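Local coordinates for berberine bridge enzyme-like protein (Arabidopsis thaliana, PDB 5D79), which binds flavin-adenine dinucleotide as a secreted oxidoreductase of the berberine bridge enzyme-like family and takes part in the plant's adaptation to salt stress, at residues W226-G231 with Y413-F417; K368-V372 with R467-V471; A380-I384 with F457-Y461; D475-Y481 with S494-Y499. One frame throughout, in Å; residues are numbered along the deposited sequence.

Contact 1. Residues W226-G231 with Y413-F417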
# COMPACT_ATOMS: atom_id res chain seq x y z
N TRP A 226 -14.21 8.37 -8.13
CA TRP A 226 -13.37 9.09 -7.21
C TRP A 226 -13.07 8.20 -6.00
O TRP A 226 -11.91 8.01 -5.62
CB TRP A 226 -14.06 10.41 -6.82
CG TRP A 226 -13.41 11.23 -5.76
CD1 TRP A 226 -12.47 12.21 -5.94
CD2 TRP A 226 -13.68 11.19 -4.36
NE1 TRP A 226 -12.13 12.76 -4.73
CE2 TRP A 226 -12.86 12.15 -3.74
CE3 TRP A 226 -14.54 10.42 -3.56
CZ2 TRP A 226 -12.87 12.36 -2.36
CZ3 TRP A 226 -14.55 10.64 -2.20
CH2 TRP A 226 -13.73 11.59 -1.62
N ALA A 227 -14.13 7.62 -5.44
CA ALA A 227 -14.03 6.86 -4.20
C ALA A 227 -13.08 5.66 -4.31
O ALA A 227 -12.36 5.36 -3.36
CB ALA A 227 -15.40 6.39 -3.76
N ILE A 228 -13.09 4.99 -5.45
CA ILE A 228 -12.26 3.79 -5.61
C ILE A 228 -10.78 4.13 -5.76
O ILE A 228 -9.92 3.26 -5.62
CB ILE A 228 -12.71 2.92 -6.83
CG1 ILE A 228 -12.67 3.72 -8.13
CG2 ILE A 228 -14.10 2.38 -6.60
CD1 ILE A 228 -12.99 2.90 -9.36
N ARG A 229 -10.46 5.40 -6.04
CA ARG A 229 -9.07 5.80 -6.24
C ARG A 229 -8.44 6.40 -5.00
O ARG A 229 -7.90 7.51 -5.05
CB ARG A 229 -8.96 6.78 -7.41
CG ARG A 229 -9.22 6.16 -8.77
CD ARG A 229 -9.12 7.22 -9.86
NE ARG A 229 -10.22 8.19 -9.76
CZ ARG A 229 -10.09 9.50 -9.96
NH1 ARG A 229 -8.91 10.02 -10.27
NH2 ARG A 229 -11.15 10.28 -9.84
N GLY A 230 -8.49 5.65 -3.89
CA GLY A 230 -7.84 6.04 -2.65
C GLY A 230 -8.67 5.73 -1.42
O GLY A 230 -8.14 5.67 -0.30
N GLY A 231 -9.97 5.53 -1.61
CA GLY A 231 -10.91 5.41 -0.51
C GLY A 231 -10.93 4.06 0.17
O GLY A 231 -11.67 3.83 1.13
N TYR A 413 -8.87 17.61 -1.95
CA TYR A 413 -10.16 17.17 -2.48
C TYR A 413 -10.08 16.34 -3.77
O TYR A 413 -11.05 15.70 -4.15
CB TYR A 413 -11.06 18.39 -2.73
CG TYR A 413 -10.80 19.06 -4.08
CD1 TYR A 413 -9.84 20.06 -4.21
CD2 TYR A 413 -11.52 18.70 -5.22
CE1 TYR A 413 -9.59 20.66 -5.43
CE2 TYR A 413 -11.27 19.29 -6.44
CZ TYR A 413 -10.31 20.26 -6.54
OH TYR A 413 -10.08 20.84 -7.76
N GLU A 414 -8.94 16.36 -4.44
CA GLU A 414 -8.85 15.78 -5.78
C GLU A 414 -9.06 14.27 -5.83
O GLU A 414 -9.71 13.76 -6.73
CB GLU A 414 -7.51 16.13 -6.42
CG GLU A 414 -7.41 17.61 -6.77
CD GLU A 414 -6.15 17.95 -7.53
OE1 GLU A 414 -5.46 18.93 -7.14
OE2 GLU A 414 -5.84 17.24 -8.51
N THR A 415 -8.46 13.55 -4.89
CA THR A 415 -8.71 12.12 -4.72
C THR A 415 -8.91 11.89 -3.23
O THR A 415 -8.54 12.74 -2.43
CB THR A 415 -7.55 11.24 -5.27
OG1 THR A 415 -6.41 11.35 -4.42
CG2 THR A 415 -7.17 11.64 -6.69
N PRO A 416 -9.51 10.75 -2.85
CA PRO A 416 -9.76 10.54 -1.42
C PRO A 416 -8.52 10.66 -0.51
O PRO A 416 -8.68 11.14 0.62
CB PRO A 416 -10.33 9.12 -1.38
CG PRO A 416 -11.06 9.00 -2.69
CD PRO A 416 -10.19 9.75 -3.69
N PHE A 417 -7.34 10.26 -0.99
CA PHE A 417 -6.10 10.46 -0.24
C PHE A 417 -5.93 11.95 0.11
O PHE A 417 -5.83 12.80 -0.78
CB PHE A 417 -4.90 9.94 -1.05
CG PHE A 417 -3.59 10.09 -0.34
CD1 PHE A 417 -2.87 11.28 -0.41
CD2 PHE A 417 -3.06 9.03 0.38
CE1 PHE A 417 -1.67 11.43 0.24
CE2 PHE A 417 -1.84 9.16 1.03
CZ PHE A 417 -1.14 10.37 0.96

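Contact 2. Residues K368-V372 with R467-V471. With FAD (flavin-adenine dinucleotide), chain E.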
# COMPACT_ATOMS: atom_id res chain seq x y z
N LYS A 368 2.78 1.00 11.57
CA LYS A 368 1.98 2.19 11.84
C LYS A 368 2.62 3.35 11.09
O LYS A 368 3.78 3.26 10.72
CB LYS A 368 1.90 2.49 13.35
CG LYS A 368 1.49 1.29 14.21
CD LYS A 368 1.52 1.60 15.71
CE LYS A 368 0.33 2.43 16.16
NZ LYS A 368 -0.89 1.62 16.36
N ASP A 369 1.89 4.43 10.84
CA ASP A 369 2.55 5.55 10.20
C ASP A 369 1.97 6.91 10.63
O ASP A 369 0.99 6.98 11.36
CB ASP A 369 2.53 5.37 8.67
CG ASP A 369 1.26 5.90 8.00
OD1 ASP A 369 0.16 5.80 8.56
OD2 ASP A 369 1.40 6.41 6.87
N ASP A 370 2.65 7.97 10.19
CA ASP A 370 2.37 9.34 10.57
C ASP A 370 2.70 10.30 9.43
O ASP A 370 3.44 9.96 8.49
CB ASP A 370 3.20 9.74 11.79
CG ASP A 370 2.52 9.46 13.09
OD1 ASP A 370 1.32 9.78 13.23
OD2 ASP A 370 3.19 8.94 14.00
N PHE A 371 2.18 11.51 9.54
CA PHE A 371 2.56 12.57 8.65
C PHE A 371 3.17 13.69 9.49
O PHE A 371 2.61 14.07 10.52
CB PHE A 371 1.36 13.04 7.83
CG PHE A 371 0.91 12.03 6.83
CD1 PHE A 371 0.02 11.03 7.20
CD2 PHE A 371 1.42 12.04 5.54
CE1 PHE A 371 -0.37 10.05 6.29
CE2 PHE A 371 1.03 11.07 4.61
CZ PHE A 371 0.14 10.07 4.99
N VAL A 372 4.32 14.18 9.06
CA VAL A 372 5.01 15.27 9.73
C VAL A 372 4.79 16.54 8.93
O VAL A 372 5.00 16.56 7.72
CB VAL A 372 6.53 14.98 9.88
CG1 VAL A 372 7.28 16.21 10.40
CG2 VAL A 372 6.75 13.77 10.79
N ARG A 467 -4.93 13.13 13.72
CA ARG A 467 -3.63 12.53 13.46
C ARG A 467 -3.70 11.70 12.17
O ARG A 467 -4.35 10.65 12.13
CB ARG A 467 -3.19 11.65 14.65
CG ARG A 467 -1.78 11.06 14.53
CD ARG A 467 -1.35 10.42 15.84
NE ARG A 467 0.05 10.00 15.81
CZ ARG A 467 0.76 9.63 16.87
NH1 ARG A 467 0.21 9.62 18.08
NH2 ARG A 467 2.03 9.27 16.73
N GLY A 468 -3.06 12.19 11.11
CA GLY A 468 -3.16 11.53 9.82
C GLY A 468 -2.57 10.13 9.74
O GLY A 468 -1.55 9.83 10.35
N ALA A 469 -3.23 9.27 8.96
CA ALA A 469 -2.80 7.90 8.73
C ALA A 469 -3.01 7.48 7.26
O ALA A 469 -3.97 7.91 6.60
CB ALA A 469 -3.56 6.94 9.67
N TYR A 470 -2.12 6.63 6.75
CA TYR A 470 -2.21 6.11 5.38
C TYR A 470 -3.02 4.78 5.32
O TYR A 470 -2.63 3.77 5.92
CB TYR A 470 -0.80 5.92 4.82
CG TYR A 470 -0.70 5.45 3.38
CD1 TYR A 470 -1.65 5.81 2.42
CD2 TYR A 470 0.36 4.64 2.98
CE1 TYR A 470 -1.54 5.37 1.11
CE2 TYR A 470 0.47 4.20 1.68
CZ TYR A 470 -0.47 4.57 0.76
OH TYR A 470 -0.33 4.11 -0.52
N VAL A 471 -4.13 4.78 4.56
CA VAL A 471 -5.08 3.67 4.56
C VAL A 471 -4.49 2.38 3.99
O VAL A 471 -4.98 1.29 4.28
CB VAL A 471 -6.40 4.02 3.80
CG1 VAL A 471 -6.27 3.83 2.28
CG2 VAL A 471 -7.57 3.19 4.33
PA FAD E . -4.83 -7.23 -0.35
O1A FAD E . -4.74 -7.81 1.04
O2A FAD E . -5.15 -8.27 -1.40
O5B FAD E . -5.90 -6.02 -0.37
C5B FAD E . -5.89 -5.02 0.64
C4B FAD E . -7.25 -4.32 0.80
O4B FAD E . -7.73 -3.95 -0.48
C3B FAD E . -8.28 -5.25 1.42
O3B FAD E . -9.16 -4.54 2.27
C2B FAD E . -9.01 -5.81 0.22
O2B FAD E . -10.35 -6.18 0.52
C1B FAD E . -8.91 -4.68 -0.80
N9A FAD E . -8.88 -5.12 -2.21
C8A FAD E . -7.91 -5.85 -2.87
N7A FAD E . -8.30 -6.00 -4.16
C5A FAD E . -9.50 -5.39 -4.34
C6A FAD E . -10.35 -5.24 -5.44
N6A FAD E . -9.93 -5.54 -6.66
N1A FAD E . -11.53 -4.54 -5.30
C2A FAD E . -11.87 -3.99 -4.08
N3A FAD E . -11.02 -4.15 -3.00
C4A FAD E . -9.86 -4.83 -3.12
N1 FAD E . 2.12 0.71 0.11
C2 FAD E . 2.64 1.89 -0.40
O2 FAD E . 1.92 2.69 -0.99
N3 FAD E . 4.00 2.15 -0.25
C4 FAD E . 4.84 1.25 0.40
O4 FAD E . 6.05 1.46 0.41
C4X FAD E . 4.31 0.06 0.89
N5 FAD E . 5.13 -0.92 1.42
C5X FAD E . 4.64 -2.20 1.61
C6 FAD E . 5.48 -3.27 1.90
C7 FAD E . 4.97 -4.55 2.10
C7M FAD E . 5.89 -5.69 2.42
C8 FAD E . 3.60 -4.78 1.95
C8M FAD E . 3.01 -6.15 2.18
C9 FAD E . 2.75 -3.72 1.66
C9A FAD E . 3.26 -2.42 1.54
N10 FAD E . 2.42 -1.35 1.29
C10 FAD E . 2.95 -0.21 0.71
C1' FAD E . 0.95 -1.45 1.56
C2' FAD E . 0.14 -1.95 0.38
O2' FAD E . 0.18 -0.99 -0.65
C3' FAD E . -1.28 -2.20 0.86
O3' FAD E . -1.26 -3.25 1.79
C4' FAD E . -2.20 -2.60 -0.26
O4' FAD E . -3.53 -2.31 0.08
C5' FAD E . -2.13 -4.10 -0.45
O5' FAD E . -2.71 -4.43 -1.69
P FAD E . -2.82 -5.99 -2.06
O1P FAD E . -3.72 -6.16 -3.26
O2P FAD E . -1.46 -6.59 -2.30
O3P FAD E . -3.41 -6.54 -0.66
O HOH W 1 0.19 11.62 11.70

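Contact 3. Residues A380-I384 with F457-Y461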
# COMPACT_ATOMS: atom_id res chain seq x y z
N ALA A 380 14.02 14.58 19.08
CA ALA A 380 13.15 13.51 18.61
C ALA A 380 13.94 12.53 17.75
O ALA A 380 13.76 11.31 17.85
CB ALA A 380 11.99 14.08 17.83
N ILE A 381 14.81 13.06 16.90
CA ILE A 381 15.59 12.23 16.00
C ILE A 381 16.53 11.28 16.76
O ILE A 381 16.67 10.10 16.41
CB ILE A 381 16.40 13.10 15.01
CG1 ILE A 381 15.45 13.93 14.15
CG2 ILE A 381 17.27 12.24 14.09
CD1 ILE A 381 16.11 15.13 13.54
N GLN A 382 17.15 11.79 17.82
CA GLN A 382 18.07 10.97 18.60
C GLN A 382 17.34 9.85 19.31
O GLN A 382 17.84 8.74 19.41
CB GLN A 382 18.83 11.83 19.61
CG GLN A 382 19.62 12.94 18.95
CD GLN A 382 20.36 13.80 19.95
OE1 GLN A 382 21.58 13.92 19.90
NE2 GLN A 382 19.62 14.40 20.88
N GLU A 383 16.13 10.13 19.80
CA GLU A 383 15.39 9.14 20.56
C GLU A 383 14.90 8.00 19.69
O GLU A 383 14.95 6.84 20.11
CB GLU A 383 14.19 9.79 21.26
CG GLU A 383 13.21 8.79 21.89
CD GLU A 383 13.79 7.98 23.03
OE1 GLU A 383 14.90 8.27 23.51
OE2 GLU A 383 13.11 7.03 23.45
N ILE A 384 14.43 8.30 18.49
CA ILE A 384 13.91 7.24 17.64
C ILE A 384 15.08 6.42 17.10
O ILE A 384 14.94 5.23 16.85
CB ILE A 384 13.00 7.79 16.50
CG1 ILE A 384 13.76 8.70 15.55
CG2 ILE A 384 11.79 8.53 17.09
CD1 ILE A 384 12.92 9.12 14.36
N PHE A 457 5.55 7.88 21.34
CA PHE A 457 6.57 8.88 21.58
C PHE A 457 6.44 10.02 20.57
O PHE A 457 6.65 11.18 20.92
CB PHE A 457 7.98 8.30 21.51
CG PHE A 457 9.04 9.37 21.46
CD1 PHE A 457 9.33 10.12 22.59
CD2 PHE A 457 9.68 9.68 20.27
CE1 PHE A 457 10.27 11.14 22.55
CE2 PHE A 457 10.62 10.70 20.23
CZ PHE A 457 10.91 11.43 21.38
N MET A 458 6.10 9.69 19.33
CA MET A 458 6.11 10.66 18.24
C MET A 458 4.90 11.60 18.24
O MET A 458 4.86 12.54 17.45
CB MET A 458 6.19 9.94 16.89
CG MET A 458 7.55 9.35 16.59
SD MET A 458 8.78 10.63 16.27
CE MET A 458 8.14 11.34 14.76
N THR A 459 3.92 11.34 19.11
CA THR A 459 2.67 12.11 19.15
C THR A 459 2.84 13.64 19.07
O THR A 459 2.26 14.27 18.18
CB THR A 459 1.87 11.77 20.43
OG1 THR A 459 1.62 10.35 20.49
CG2 THR A 459 0.54 12.52 20.45
N PRO A 460 3.65 14.26 19.95
CA PRO A 460 3.70 15.72 19.89
C PRO A 460 4.33 16.31 18.64
O PRO A 460 4.30 17.51 18.49
CB PRO A 460 4.57 16.07 21.10
CG PRO A 460 5.47 14.92 21.24
CD PRO A 460 4.61 13.74 20.95
N TYR A 461 4.90 15.48 17.76
CA TYR A 461 5.72 15.98 16.66
C TYR A 461 5.08 15.79 15.29
O TYR A 461 5.55 16.33 14.29
CB TYR A 461 7.08 15.29 16.68
CG TYR A 461 7.77 15.29 18.03
CD1 TYR A 461 8.15 16.48 18.63
CD2 TYR A 461 8.07 14.09 18.69
CE1 TYR A 461 8.79 16.49 19.85
CE2 TYR A 461 8.72 14.09 19.92
CZ TYR A 461 9.07 15.30 20.50
OH TYR A 461 9.71 15.36 21.71

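Contact 4. Residues D475-Y481 with S494-Y499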
# COMPACT_ATOMS: atom_id res chain seq x y z
N ASP A 475 -4.45 -0.12 10.16
CA ASP A 475 -4.10 -0.24 11.57
C ASP A 475 -5.36 -0.27 12.45
O ASP A 475 -6.01 0.75 12.70
CB ASP A 475 -3.16 0.91 11.96
CG ASP A 475 -2.60 0.78 13.37
OD1 ASP A 475 -2.73 -0.31 14.00
OD2 ASP A 475 -2.03 1.78 13.85
N MET A 476 -5.71 -1.46 12.91
CA MET A 476 -6.87 -1.65 13.79
C MET A 476 -6.74 -0.90 15.10
O MET A 476 -7.73 -0.65 15.78
CB MET A 476 -7.06 -3.14 14.08
CG MET A 476 -7.23 -3.96 12.84
SD MET A 476 -8.84 -3.61 12.17
CE MET A 476 -9.72 -5.00 12.89
N ASP A 477 -5.50 -0.56 15.45
CA ASP A 477 -5.20 0.16 16.68
C ASP A 477 -5.71 1.60 16.65
O ASP A 477 -5.82 2.23 17.70
CB ASP A 477 -3.70 0.14 16.98
CG ASP A 477 -3.20 -1.24 17.42
OD1 ASP A 477 -4.05 -2.12 17.70
OD2 ASP A 477 -1.97 -1.42 17.49
N LEU A 478 -6.02 2.11 15.46
CA LEU A 478 -6.67 3.42 15.34
C LEU A 478 -8.19 3.32 15.62
O LEU A 478 -8.87 4.34 15.80
CB LEU A 478 -6.43 4.02 13.95
CG LEU A 478 -5.03 3.91 13.36
CD1 LEU A 478 -4.99 4.51 11.96
CD2 LEU A 478 -3.99 4.55 14.27
N GLY A 479 -8.70 2.09 15.63
CA GLY A 479 -10.10 1.83 15.93
C GLY A 479 -10.78 0.87 14.96
O GLY A 479 -10.34 0.73 13.82
N MET A 480 -11.84 0.21 15.42
CA MET A 480 -12.63 -0.68 14.57
C MET A 480 -14.09 -0.69 15.03
O MET A 480 -14.42 -0.19 16.10
CB MET A 480 -12.05 -2.09 14.59
CG MET A 480 -11.89 -2.68 15.98
SD MET A 480 -11.24 -4.36 15.94
CE MET A 480 -12.60 -5.26 15.18
N TYR A 481 -14.98 -1.25 14.20
CA TYR A 481 -16.39 -1.38 14.58
C TYR A 481 -16.62 -2.48 15.62
O TYR A 481 -16.33 -3.66 15.38
CB TYR A 481 -17.25 -1.68 13.36
CG TYR A 481 -17.39 -0.53 12.38
CD1 TYR A 481 -18.08 0.63 12.72
CD2 TYR A 481 -16.87 -0.63 11.09
CE1 TYR A 481 -18.21 1.68 11.82
CE2 TYR A 481 -17.00 0.41 10.18
CZ TYR A 481 -17.67 1.55 10.55
OH TYR A 481 -17.79 2.57 9.63
N SER A 494 -14.41 7.99 13.63
CA SER A 494 -13.21 8.02 14.48
C SER A 494 -11.90 7.84 13.72
O SER A 494 -11.03 8.70 13.79
CB SER A 494 -13.33 6.95 15.57
OG SER A 494 -12.19 6.97 16.41
N TRP A 495 -11.75 6.71 13.03
CA TRP A 495 -10.55 6.46 12.22
C TRP A 495 -10.70 7.03 10.81
O TRP A 495 -9.71 7.35 10.16
CB TRP A 495 -10.23 4.95 12.16
CG TRP A 495 -11.36 4.12 11.63
CD1 TRP A 495 -11.61 3.83 10.32
CD2 TRP A 495 -12.38 3.46 12.39
NE1 TRP A 495 -12.74 3.04 10.23
CE2 TRP A 495 -13.22 2.80 11.48
CE3 TRP A 495 -12.66 3.38 13.76
CZ2 TRP A 495 -14.32 2.07 11.89
CZ3 TRP A 495 -13.75 2.64 14.16
CH2 TRP A 495 -14.57 2.00 13.24
N GLY A 496 -11.94 7.18 10.35
CA GLY A 496 -12.21 7.76 9.04
C GLY A 496 -11.53 9.09 8.75
O GLY A 496 -10.95 9.28 7.67
N VAL A 497 -11.60 10.01 9.70
CA VAL A 497 -10.96 11.31 9.53
C VAL A 497 -9.42 11.23 9.64
O VAL A 497 -8.70 12.13 9.19
CB VAL A 497 -11.52 12.32 10.55
CG1 VAL A 497 -13.03 12.41 10.41
CG2 VAL A 497 -11.14 11.92 11.95
N LYS A 498 -8.91 10.15 10.21
CA LYS A 498 -7.47 9.96 10.30
C LYS A 498 -6.89 9.54 8.94
O LYS A 498 -5.88 10.07 8.46
CB LYS A 498 -7.14 8.93 11.39
CG LYS A 498 -7.66 9.29 12.78
CD LYS A 498 -7.29 8.19 13.77
CE LYS A 498 -7.64 8.58 15.20
NZ LYS A 498 -7.26 7.49 16.16
N TYR A 499 -7.57 8.60 8.30
CA TYR A 499 -7.20 8.12 6.98
C TYR A 499 -7.49 9.12 5.87
O TYR A 499 -6.71 9.26 4.94
CB TYR A 499 -7.95 6.83 6.67
CG TYR A 499 -7.52 5.57 7.38
CD1 TYR A 499 -6.18 5.29 7.62
CD2 TYR A 499 -8.47 4.63 7.76
CE1 TYR A 499 -5.81 4.09 8.25
CE2 TYR A 499 -8.11 3.44 8.38
CZ TYR A 499 -6.78 3.18 8.62
OH TYR A 499 -6.45 2.00 9.24

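Contact 1. Residues W226-G231 with Y413-F417
The carbonyl oxygen of Tyr413 accepts a hydrogen bond from the indole nitrogen of Trp226, NE1 to O 3.2 Å, bent to 148° at the hydrogen. The donor is tilted from the carbonyl plane, and the oxygen lies near the ring edge. CD1 of the same edge meets the next carbonyl along, Glu414 O, at 3.3 Å. One face of the indole carries Pro416: CG stands 3.6 Å from the centroid of the six-membered ring, almost exactly on its normal, a CH-pi contact. Trp226 reaches this place with CG anti to the backbone N (chi1 174°), and the proline advances on it from the opposite direction.

This packing joins the flavin-binding PCMH-type domain, at helix 222-227 and the turn after it, to the loop that leads into strand 425-434 of the seven-stranded antiparallel sheet. The proline ring also leans on the end of the helix, CD 3.1 Å from Trp226 O, and on the turn, CB 3.6 Å from Gly231 N. Gly230 suits the close approach, since a side chain would be pressed against Phe417 N and, at these backbone angles, against the preceding carbonyl. Replacing Trp226 with alanine would probably leave Tyr413 O without its indole donor and Pro416 without the flat surface beneath its ring. Helix 504-514 adds Arg506, in a cation-pi contact with the indole, and Leu507. Arg229 O, buried beside Pro416 CD at 3.5 Å, has no hydrogen-bonding partner in the model.

Contact 2. Residues K368-V372 with R467-V471
The Phe371 ring turns its edge to the backbone of the facing loop, with Gly468 O lying near the ring plane 3.7 Å from CD1 and the carbonyl carbon of Ala469 beside CE1; His419 stacks on this ring. The Tyr470 ring likewise works at its edge, where OH donates to O2 of FAD at 2.7 Å. A true pair of flat groups is formed by the Arg467 guanidinium and the Asp370 carboxylate, whose planes are only 11° apart. Arg467 grips side-on, NE to OD1 at 2.9 Å and NH2 to OD2 at 3.0 Å, both bonds nearly straight. The side chain leaves opposite its own backbone N (chi1 -175°) and runs out extended, which carries the guanidinium to the end of the carboxylate. Asp370 OD2 has a further partner in Tyr429 OH, while Arg467 NH2 also donates to Tyr455 O.

A lysine in place of Arg467 would probably lose the paired, coplanar grip and leave the Asp370 carboxylate held less firmly, by Tyr429 and a water. That water fills the angle between the segments, donating to Asp370 OD1 and Gly468 O and accepting from Phe371 N. Nearer the cofactor, Asp369 takes the amide of Tyr470 on the syn lone pair of OD1, N to OD1 3.0 Å and almost linear at 177°. Through Asp369, edge strand 363-372 thus helps to hold the backbone that presents Tyr470, whose OH is also bonded to Gly187 N and Asn472 ND2. A hydroxyl donating to the pyrimidine carbonyl would be expected to stabilise negative charge that gathers at the N1-C2=O2 end of a reduced flavin.

Contact 3. Residues A380-I384 with F457-Y461
Ile384 and Phe457 bring their CA atoms to 8.5 Å, and one turn earlier on helix 378-388, Ala380 stands 7.6 Å from Met458 by the same measure, so the backbones meet through side chains and no hydrogen bond crosses. Segment 380-384 is regular helix; on the other side the end of helix 441-458 passes into the 3-10 turn 459-461.

At Phe457 a chi1 of 168° swings the ring out across the gap, where it offers a face to the aliphatic part of Glu383, whose CG sits 3.6 Å from the ring centroid as a CH-pi contact. The Glu383 chain bends at chi2, and its carboxylate forms salt bridges with Arg386 and Arg387 on its own helix. Tyr461 is sandwiched: Ala380 CB lies over one face, 4.0 Å from the centroid, and Pro460 CG over the opposite one. Ile384 CG2 fits between Phe457 and Met458, 3.8 Å from the sulfur SD.

The contact is apolar packing far from the flavin. It joins the end of helix 441-458 to one flank of helix 378-388, while Ile381, pointing away from this interface, packs on helix 263-276.

Contact 4. Residues D475-Y481 with S494-Y499
Aromatic contacts dominate, and Trp495 is at their centre. The edge of its six-membered ring points at the face of Tyr481 in a T-shaped pair, planes 79° apart and centroids separated by 4.8 Å; CZ2 stands almost over the middle of the tyrosine ring. The indole's own face receives the backbone of the loop, with Gly479 O above it toward the rim and Met480 CA close by. Trp495 CH2 comes within 3.3 Å of Met480 C, a tight fit. CG of Trp495 lies between the backbone N and the carbonyl carbon (chi1 57°), which lays the indole along the loop. At Gly479 a side chain would run into Trp495 CE3, and the residue's backbone angles alone already call for glycine.

Among apolar contacts, Leu478 CD1 touches Tyr499 CE1 at 3.8 Å, and Leu478 CB faces Trp495 CB. The extended Lys498 brings its NZ beside the same loop, 3.6 Å from Leu478 O.

One hydrogen bond joins the two segments directly: Asp475 N donates to Tyr499 OH over 3.1 Å, nearly straight at 170°. A third segment closes over the aromatic group, with Gln524 OE1 bonded to the same hydroxyl, Gln524 O taking Trp495 NE1, and Ser525 O pairing with Tyr481 OH. The Asp475 carboxylate makes salt bridges with Lys366 and Lys368 of strand 363-372. Its OD1 also accepts from Asp477 N, an Asx turn at the head of the 3-10 turn 476-478, in a loop of the berberine-like C-terminal region that packs on helix 488-500.

How the contacts relate
From the N terminus, contact 1 is the first to open, at 226-231, and closes at 413-417, a loop of 181 residues. Contact 2 starts inside it at 368-372 but ends beyond it at 467-471, so the two cross; contact 3 also crosses contact 1, yet is nested within contact 2. Contact 4 follows in series, closing a short loop near the C-terminal end. In space contact 2 is the hub: Phe417 packs on Tyr470, Arg467 NH1 meets Thr459 OG1, and Ala469 N meets Lys498 O. Together they tie the flavin domain, the seven-stranded sheet with its helices, and the C-terminal helical region.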